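Local coordinates for MobB protein homolog (PDB 1XJC) that is of unconfirmed function but, as a MobB homologue of the P-loop NTPase clan, probably binds a nucleotide and may serve molybdopterin guanine dinucleotide synthesis, at residues H110-L115 / Q126-I131; R132-W137 / H146-L151. All blocks are in the same frame, centred on the assembly; numbering follows the deposited sequence.

Contact 1: H110-L115 / Q126-I131; sequences HPKVVL and QHLANI
Lys112 grips the 126-131 loop by both ends of the residue, its ammonium on Ala129 and its amide on Asn130, a clear example of a buried lysine holding a loop through backbone oxygens. NZ lies 2.9 Å from Ala129 O, with the donor tilted moderately from that carbonyl plane, and 3.1 Å from His110 O, which it meets in the carbonyl plane; Glu108 O is a third acceptor. Three main-chain oxygens thus satisfy the amine, and their partial negative charges would be expected to favour its protonated form. The side chain runs out from the backbone and then bends at its last two torsions (chi3 61°, chi4 72°), which brings NZ to Ala129 O, while CD passes Leu128 CB crosswise.

At the backbone, Lys112 N donates to Asn130 O over 3.0 Å in a fairly straight bond, N-H...O 161°. Asn130 itself has left-handed backbone torsions and turns the loop into strand 131-136. Its side chain lies alongside Pro111, ND2 3.7 Å from Pro111 CD; that amide is fixed from outside the pair, ND2 giving to Arg109 O and OD1 receiving Arg132 NE.

Farther along, packing replaces polar contact. Val114 CG2, anti to its own carbonyl carbon, fits against Ile131, 3.6 Å from CG1 and 3.8 Å from both CG2 and CD1.

The parallel bridge between Lys112 and Ile131 opens the pairing of strands 112-116 and 131-136, joined through helix 119-125 in a beta-alpha-beta crossover. On its other edge strand 112-116 pairs with strand 6-10, and the side chains of Val113 and Leu115 touch helix 17-30.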
ATOM      1  N   HIS A 110      -0.861   9.545   3.383  1.00 24.85           N
ATOM      2  CA  HIS A 110      -0.945   9.327   1.936  1.00 23.28           C
ATOM      3  C   HIS A 110      -2.329   8.738   1.617  1.00 22.15           C
ATOM      4  O   HIS A 110      -2.965   8.152   2.486  1.00 22.55           O
ATOM      5  CB  HIS A 110       0.163   8.349   1.507  1.00 23.67           C
ATOM      6  CG  HIS A 110       1.543   8.802   1.895  1.00 25.89           C
ATOM      7  ND1 HIS A 110       2.178   9.870   1.285  1.00 25.45           N
ATOM      8  CD2 HIS A 110       2.381   8.374   2.872  1.00 24.54           C
ATOM      9  CE1 HIS A 110       3.344  10.076   1.872  1.00 25.49           C
ATOM     10  NE2 HIS A 110       3.492   9.184   2.837  1.00 24.68           N
ATOM     11  N   PRO A 111      -2.823   8.903   0.381  1.00 20.82           N
ATOM     12  CA  PRO A 111      -4.147   8.321   0.112  1.00 19.96           C
ATOM     13  C   PRO A 111      -4.077   6.825   0.394  1.00 18.83           C
ATOM     14  O   PRO A 111      -3.101   6.167   0.037  1.00 18.28           O
ATOM     15  CB  PRO A 111      -4.382   8.644  -1.367  1.00 19.09           C
ATOM     16  CG  PRO A 111      -2.987   8.787  -1.920  1.00 19.40           C
ATOM     17  CD  PRO A 111      -2.289   9.565  -0.818  1.00 19.82           C
ATOM     18  N   LYS A 112      -5.101   6.291   1.043  1.00 18.67           N
ATOM     19  CA  LYS A 112      -5.072   4.881   1.395  1.00 19.43           C
ATOM     20  C   LYS A 112      -6.317   4.061   1.134  1.00 19.61           C
ATOM     21  O   LYS A 112      -7.454   4.576   1.068  1.00 19.11           O
ATOM     22  CB  LYS A 112      -4.696   4.734   2.873  1.00 19.64           C
ATOM     23  CG  LYS A 112      -5.504   5.607   3.834  1.00 19.32           C
ATOM     24  CD  LYS A 112      -5.051   5.419   5.298  1.00 17.39           C
ATOM     25  CE  LYS A 112      -3.574   5.808   5.517  1.00 17.43           C
ATOM     26  NZ  LYS A 112      -3.271   7.287   5.460  1.00 16.52           N
ATOM     27  N   VAL A 113      -6.084   2.768   0.961  1.00 19.04           N
ATOM     28  CA  VAL A 113      -7.169   1.830   0.770  1.00 18.65           C
ATOM     29  C   VAL A 113      -7.212   1.058   2.089  1.00 19.35           C
ATOM     30  O   VAL A 113      -6.188   0.576   2.570  1.00 17.68           O
ATOM     31  CB  VAL A 113      -6.889   0.857  -0.384  1.00 18.18           C
ATOM     32  CG1 VAL A 113      -8.030  -0.191  -0.458  1.00 15.68           C
ATOM     33  CG2 VAL A 113      -6.756   1.640  -1.706  1.00 16.36           C
ATOM     34  N   VAL A 114      -8.391   0.958   2.687  1.00 19.96           N
ATOM     35  CA  VAL A 114      -8.520   0.261   3.952  1.00 19.56           C
ATOM     36  C   VAL A 114      -9.183  -1.102   3.722  1.00 20.65           C
ATOM     37  O   VAL A 114     -10.244  -1.188   3.079  1.00 21.45           O
ATOM     38  CB  VAL A 114      -9.380   1.095   4.946  1.00 20.29           C
ATOM     39  CG1 VAL A 114      -9.519   0.340   6.276  1.00 19.68           C
ATOM     40  CG2 VAL A 114      -8.750   2.488   5.170  1.00 18.75           C
ATOM     41  N   LEU A 115      -8.542  -2.159   4.216  1.00 19.89           N
ATOM     42  CA  LEU A 115      -9.073  -3.511   4.098  1.00 20.97           C
ATOM     43  C   LEU A 115      -9.643  -3.905   5.458  1.00 21.82           C
ATOM     44  O   LEU A 115      -8.986  -3.743   6.504  1.00 21.50           O
ATOM     45  CB  LEU A 115      -7.979  -4.490   3.663  1.00 21.28           C
ATOM     46  CG  LEU A 115      -7.700  -4.366   2.158  1.00 20.59           C
ATOM     47  CD1 LEU A 115      -6.309  -3.857   1.948  1.00 21.77           C
ATOM     48  CD2 LEU A 115      -7.904  -5.714   1.465  1.00 20.46           C
ATOM     49  N   GLN A 126     -11.767   3.474  10.602  1.00 25.33           N
ATOM     50  CA  GLN A 126     -12.480   4.538   9.898  1.00 24.25           C
ATOM     51  C   GLN A 126     -11.980   5.941  10.225  1.00 23.49           C
ATOM     52  O   GLN A 126     -12.269   6.884   9.502  1.00 24.66           O
ATOM     53  CB  GLN A 126     -13.980   4.467  10.199  1.00 24.35           C
ATOM     54  CG  GLN A 126     -14.381   4.881  11.614  1.00 25.45           C
ATOM     55  CD  GLN A 126     -15.893   4.798  11.846  1.00 27.99           C
ATOM     56  OE1 GLN A 126     -16.684   5.023  10.929  1.00 28.79           O
ATOM     57  NE2 GLN A 126     -16.293   4.502  13.083  1.00 28.97           N
ATOM     58  N   HIS A 127     -11.229   6.094  11.307  1.00 22.99           N
ATOM     59  CA  HIS A 127     -10.766   7.428  11.652  1.00 24.24           C
ATOM     60  C   HIS A 127      -9.404   7.822  11.078  1.00 24.86           C
ATOM     61  O   HIS A 127      -8.885   8.905  11.379  1.00 25.96           O
ATOM     62  CB  HIS A 127     -10.805   7.601  13.170  1.00 24.98           C
ATOM     63  CG  HIS A 127     -12.185   7.453  13.732  1.00 27.61           C
ATOM     64  ND1 HIS A 127     -13.227   8.273  13.357  1.00 27.35           N
ATOM     65  CD2 HIS A 127     -12.707   6.553  14.600  1.00 27.60           C
ATOM     66  CE1 HIS A 127     -14.333   7.886  13.969  1.00 27.16           C
ATOM     67  NE2 HIS A 127     -14.044   6.845  14.730  1.00 29.31           N
ATOM     68  N   LEU A 128      -8.850   6.968  10.221  1.00 23.42           N
ATOM     69  CA  LEU A 128      -7.564   7.265   9.605  1.00 22.30           C
ATOM     70  C   LEU A 128      -7.723   8.383   8.585  1.00 22.23           C
ATOM     71  O   LEU A 128      -8.838   8.701   8.149  1.00 21.51           O
ATOM     72  CB  LEU A 128      -6.978   6.026   8.934  1.00 20.63           C
ATOM     73  CG  LEU A 128      -6.645   4.873   9.880  1.00 20.40           C
ATOM     74  CD1 LEU A 128      -6.167   3.674   9.073  1.00 20.95           C
ATOM     75  CD2 LEU A 128      -5.561   5.316  10.871  1.00 20.57           C
ATOM     76  N   ALA A 129      -6.594   8.970   8.205  1.00 21.76           N
ATOM     77  CA  ALA A 129      -6.586  10.072   7.264  1.00 22.39           C
ATOM     78  C   ALA A 129      -6.495   9.684   5.795  1.00 22.99           C
ATOM     79  O   ALA A 129      -5.858   8.691   5.424  1.00 24.24           O
ATOM     80  CB  ALA A 129      -5.426  11.030   7.599  1.00 22.39           C
ATOM     81  N   ASN A 130      -7.167  10.473   4.962  1.00 22.50           N
ATOM     82  CA  ASN A 130      -7.086  10.294   3.522  1.00 21.61           C
ATOM     83  C   ASN A 130      -7.568   8.930   2.976  1.00 21.33           C
ATOM     84  O   ASN A 130      -7.037   8.444   1.979  1.00 22.28           O
ATOM     85  CB  ASN A 130      -5.625  10.530   3.107  1.00 20.59           C
ATOM     86  CG  ASN A 130      -5.495  11.272   1.786  1.00 21.07           C
ATOM     87  OD1 ASN A 130      -6.470  11.461   1.066  1.00 21.58           O
ATOM     88  ND2 ASN A 130      -4.271  11.696   1.462  1.00 21.12           N
ATOM     89  N   ILE A 131      -8.554   8.316   3.617  1.00 20.38           N
ATOM     90  CA  ILE A 131      -9.075   7.035   3.123  1.00 20.42           C
ATOM     91  C   ILE A 131      -9.773   7.267   1.780  1.00 20.48           C
ATOM     92  O   ILE A 131     -10.650   8.119   1.688  1.00 20.98           O
ATOM     93  CB  ILE A 131     -10.111   6.421   4.110  1.00 20.04           C
ATOM     94  CG1 ILE A 131      -9.404   6.013   5.406  1.00 18.85           C
ATOM     95  CG2 ILE A 131     -10.792   5.172   3.483  1.00 17.62           C
ATOM     96  CD1 ILE A 131     -10.391   5.635   6.518  1.00 17.34           C
TER

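Contact 2: R132-W137 / H146-L151; sequences RAVIAW and HPVFSL
Ile135 and Leu151 form the tightest apolar meeting of these two segments. With CG1 of Ile135 anti to the carbonyl carbon (chi1 -64°), CG2 stands anti to the backbone N, and that methyl lies 3.3 Å from Leu151 CA and 3.7 Å from Leu151 CD1. Ile135 shares its face of the sheet with Phe149, its partner in the register, and CG1 of the isoleucine rests against Phe149 CB. The phenyl ring in turn presents its edge to Ala133, whose CB stands near the ring plane, 4.3 Å from CE2, and beside Pro147 CG. On the reverse face Val134 and Val148 pair, CB of the first to CG2 of the second at 4.2 Å. Beyond the last residue of strand 131-136, Trp137 returns obliquely to Leu151 CD2.

Between the two faces runs a backbone ladder that shows parallel pairing in its standard form. Val134 receives and gives: its N donates to Pro147 O, and its O accepts Phe149 N at 2.9 Å. Ala136 repeats the pattern two residues on, taking Phe149 O with its N and accepting Leu151 N, the longest of the four bonds at 3.2 Å. Supplementary CA-H...O contacts, such as Val148 CA to Val134 O at 3.2 Å, share the same oxygens. Ser150 points its side chain away from strand 131-136 and its OG bonds instead to Ala152 N.

The axes of strands 132-136 and 148-150 cross at -28°, a usual sheet twist, and 148-150 is the outermost strand on this side. Helix 154-166 covers the Ile135 and Phe149 face, with Tyr157 and Trp160 against it. Such a helix-flanked parallel edge fits the alpha/beta sheet of P-loop NTPases.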
ATOM      1  N   ARG A 132      -9.391   6.524   0.743  1.00 19.50           N
ATOM      2  CA  ARG A 132     -10.023   6.688  -0.565  1.00 19.91           C
ATOM      3  C   ARG A 132     -10.997   5.560  -0.921  1.00 20.44           C
ATOM      4  O   ARG A 132     -11.899   5.745  -1.743  1.00 21.50           O
ATOM      5  CB  ARG A 132      -8.964   6.793  -1.668  1.00 20.18           C
ATOM      6  CG  ARG A 132      -7.951   7.930  -1.475  1.00 20.72           C
ATOM      7  CD  ARG A 132      -8.674   9.280  -1.370  1.00 22.87           C
ATOM      8  NE  ARG A 132      -7.751  10.401  -1.206  1.00 25.43           N
ATOM      9  CZ  ARG A 132      -7.043  10.937  -2.198  1.00 26.77           C
ATOM     10  NH1 ARG A 132      -7.157  10.453  -3.426  1.00 26.80           N
ATOM     11  NH2 ARG A 132      -6.212  11.952  -1.961  1.00 27.58           N
ATOM     12  N   ALA A 133     -10.810   4.392  -0.327  1.00 19.84           N
ATOM     13  CA  ALA A 133     -11.670   3.250  -0.622  1.00 19.45           C
ATOM     14  C   ALA A 133     -11.496   2.213   0.446  1.00 20.51           C
ATOM     15  O   ALA A 133     -10.492   2.218   1.173  1.00 20.82           O
ATOM     16  CB  ALA A 133     -11.317   2.636  -1.990  1.00 17.74           C
ATOM     17  N   VAL A 134     -12.483   1.325   0.520  1.00 20.81           N
ATOM     18  CA  VAL A 134     -12.519   0.227   1.469  1.00 20.09           C
ATOM     19  C   VAL A 134     -12.774  -1.050   0.678  1.00 20.21           C
ATOM     20  O   VAL A 134     -13.605  -1.059  -0.241  1.00 19.55           O
ATOM     21  CB  VAL A 134     -13.689   0.374   2.481  1.00 20.88           C
ATOM     22  CG1 VAL A 134     -13.667  -0.808   3.489  1.00 19.82           C
ATOM     23  CG2 VAL A 134     -13.595   1.725   3.222  1.00 19.93           C
ATOM     24  N   ILE A 135     -12.042  -2.111   1.008  1.00 19.11           N
ATOM     25  CA  ILE A 135     -12.240  -3.406   0.376  1.00 19.32           C
ATOM     26  C   ILE A 135     -12.529  -4.299   1.580  1.00 20.88           C
ATOM     27  O   ILE A 135     -11.726  -4.378   2.511  1.00 21.03           O
ATOM     28  CB  ILE A 135     -10.987  -3.853  -0.409  1.00 18.89           C
ATOM     29  CG1 ILE A 135     -10.735  -2.870  -1.567  1.00 16.88           C
ATOM     30  CG2 ILE A 135     -11.172  -5.288  -0.917  1.00 17.70           C
ATOM     31  CD1 ILE A 135      -9.457  -3.142  -2.401  1.00 16.24           C
ATOM     32  N   ALA A 136     -13.682  -4.968   1.569  1.00 21.62           N
ATOM     33  CA  ALA A 136     -14.092  -5.746   2.732  1.00 21.67           C
ATOM     34  C   ALA A 136     -14.559  -7.165   2.496  1.00 22.55           C
ATOM     35  O   ALA A 136     -14.878  -7.547   1.370  1.00 23.07           O
ATOM     36  CB  ALA A 136     -15.196  -4.984   3.457  1.00 21.76           C
ATOM     37  N   TRP A 137     -14.626  -7.924   3.589  1.00 23.39           N
ATOM     38  CA  TRP A 137     -15.082  -9.319   3.560  1.00 25.13           C
ATOM     39  C   TRP A 137     -16.611  -9.346   3.530  1.00 26.73           C
ATOM     40  O   TRP A 137     -17.208 -10.293   3.037  1.00 28.52           O
ATOM     41  CB  TRP A 137     -14.672 -10.060   4.830  1.00 23.73           C
ATOM     42  CG  TRP A 137     -13.260 -10.495   4.987  1.00 23.55           C
ATOM     43  CD1 TRP A 137     -12.139  -9.913   4.468  1.00 23.19           C
ATOM     44  CD2 TRP A 137     -12.808 -11.530   5.862  1.00 23.91           C
ATOM     45  NE1 TRP A 137     -11.006 -10.521   4.980  1.00 23.52           N
ATOM     46  CE2 TRP A 137     -11.392 -11.516   5.839  1.00 23.90           C
ATOM     47  CE3 TRP A 137     -13.463 -12.469   6.671  1.00 23.74           C
ATOM     48  CZ2 TRP A 137     -10.624 -12.405   6.597  1.00 25.06           C
ATOM     49  CZ3 TRP A 137     -12.694 -13.354   7.424  1.00 25.06           C
ATOM     50  CH2 TRP A 137     -11.288 -13.313   7.379  1.00 26.09           C
ATOM     51  N   HIS A 146     -16.923   6.596   1.407  1.00 40.90           N
ATOM     52  CA  HIS A 146     -15.993   6.053   0.423  1.00 36.38           C
ATOM     53  C   HIS A 146     -16.545   4.820  -0.268  1.00 32.14           C
ATOM     54  O   HIS A 146     -17.334   4.080   0.311  1.00 31.66           O
ATOM     55  CB  HIS A 146     -14.677   5.680   1.104  1.00 37.59           C
ATOM     56  CG  HIS A 146     -14.198   6.703   2.083  1.00 38.38           C
ATOM     57  ND1 HIS A 146     -13.791   7.964   1.703  1.00 38.20           N
ATOM     58  CD2 HIS A 146     -14.103   6.663   3.433  1.00 38.57           C
ATOM     59  CE1 HIS A 146     -13.466   8.659   2.779  1.00 39.93           C
ATOM     60  NE2 HIS A 146     -13.646   7.893   3.841  1.00 40.31           N
ATOM     61  N   PRO A 147     -16.138   4.582  -1.521  1.00 28.56           N
ATOM     62  CA  PRO A 147     -16.654   3.391  -2.191  1.00 26.57           C
ATOM     63  C   PRO A 147     -16.169   2.150  -1.440  1.00 25.01           C
ATOM     64  O   PRO A 147     -15.069   2.145  -0.866  1.00 24.34           O
ATOM     65  CB  PRO A 147     -16.069   3.492  -3.603  1.00 25.98           C
ATOM     66  CG  PRO A 147     -14.845   4.336  -3.425  1.00 26.91           C
ATOM     67  CD  PRO A 147     -15.284   5.375  -2.423  1.00 27.19           C
ATOM     68  N   VAL A 148     -17.010   1.121  -1.413  1.00 22.40           N
ATOM     69  CA  VAL A 148     -16.673  -0.127  -0.743  1.00 21.55           C
ATOM     70  C   VAL A 148     -16.777  -1.228  -1.794  1.00 22.42           C
ATOM     71  O   VAL A 148     -17.774  -1.295  -2.539  1.00 23.08           O
ATOM     72  CB  VAL A 148     -17.660  -0.458   0.415  1.00 21.43           C
ATOM     73  CG1 VAL A 148     -17.247  -1.782   1.102  1.00 19.36           C
ATOM     74  CG2 VAL A 148     -17.703   0.702   1.421  1.00 21.55           C
ATOM     75  N   PHE A 149     -15.753  -2.077  -1.860  1.00 20.58           N
ATOM     76  CA  PHE A 149     -15.727  -3.187  -2.814  1.00 19.64           C
ATOM     77  C   PHE A 149     -15.539  -4.492  -2.030  1.00 20.07           C
ATOM     78  O   PHE A 149     -15.048  -4.511  -0.892  1.00 20.62           O
ATOM     79  CB  PHE A 149     -14.531  -3.088  -3.788  1.00 19.19           C
ATOM     80  CG  PHE A 149     -14.453  -1.809  -4.598  1.00 19.66           C
ATOM     81  CD1 PHE A 149     -15.017  -1.732  -5.875  1.00 18.32           C
ATOM     82  CD2 PHE A 149     -13.752  -0.698  -4.104  1.00 19.44           C
ATOM     83  CE1 PHE A 149     -14.880  -0.579  -6.651  1.00 20.39           C
ATOM     84  CE2 PHE A 149     -13.609   0.463  -4.868  1.00 19.19           C
ATOM     85  CZ  PHE A 149     -14.170   0.530  -6.143  1.00 20.47           C
ATOM     86  N   SER A 150     -15.916  -5.591  -2.655  1.00 19.58           N
ATOM     87  CA  SER A 150     -15.706  -6.893  -2.062  1.00 18.20           C
ATOM     88  C   SER A 150     -14.266  -7.255  -2.423  1.00 18.59           C
ATOM     89  O   SER A 150     -13.785  -6.933  -3.521  1.00 18.20           O
ATOM     90  CB  SER A 150     -16.647  -7.930  -2.689  1.00 17.04           C
ATOM     91  OG  SER A 150     -16.116  -9.239  -2.528  1.00 16.47           O
ATOM     92  N   LEU A 151     -13.578  -7.921  -1.502  1.00 19.17           N
ATOM     93  CA  LEU A 151     -12.203  -8.367  -1.738  1.00 18.95           C
ATOM     94  C   LEU A 151     -12.140  -9.289  -2.972  1.00 19.98           C
ATOM     95  O   LEU A 151     -11.113  -9.380  -3.669  1.00 19.52           O
ATOM     96  CB  LEU A 151     -11.695  -9.115  -0.496  1.00 18.14           C
ATOM     97  CG  LEU A 151     -10.269  -9.653  -0.595  1.00 18.88           C
ATOM     98  CD1 LEU A 151      -9.307  -8.449  -0.750  1.00 15.78           C
ATOM     99  CD2 LEU A 151      -9.938 -10.504   0.656  1.00 16.09           C
TER

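Overall arrangement
Strand 131-136 joins the two contacts: contact 1 closes where it starts, and contact 2 pairs it onward to the edge strand 148-150. Their centres lie about 11 Å apart. Between strands 112-116 and 131-136 the seam is carried by probable hydrogen bonds, Lys112 O to Arg132 N at 2.8 Å and Val114 N to Ala133 O at 2.9 Å, while Ile131 O packs on His146 CE1 at 3.1 Å, bringing the outer segment of contact 2 against contact 1. Both approach the presumed P-loop: Leu151 of contact 2 touches its residues, and Val114 of contact 1 lies nearby without touching. The pair illustrates how successive parallel strands build one side of a P-loop NTPase sheet, here a probable nucleotide binder.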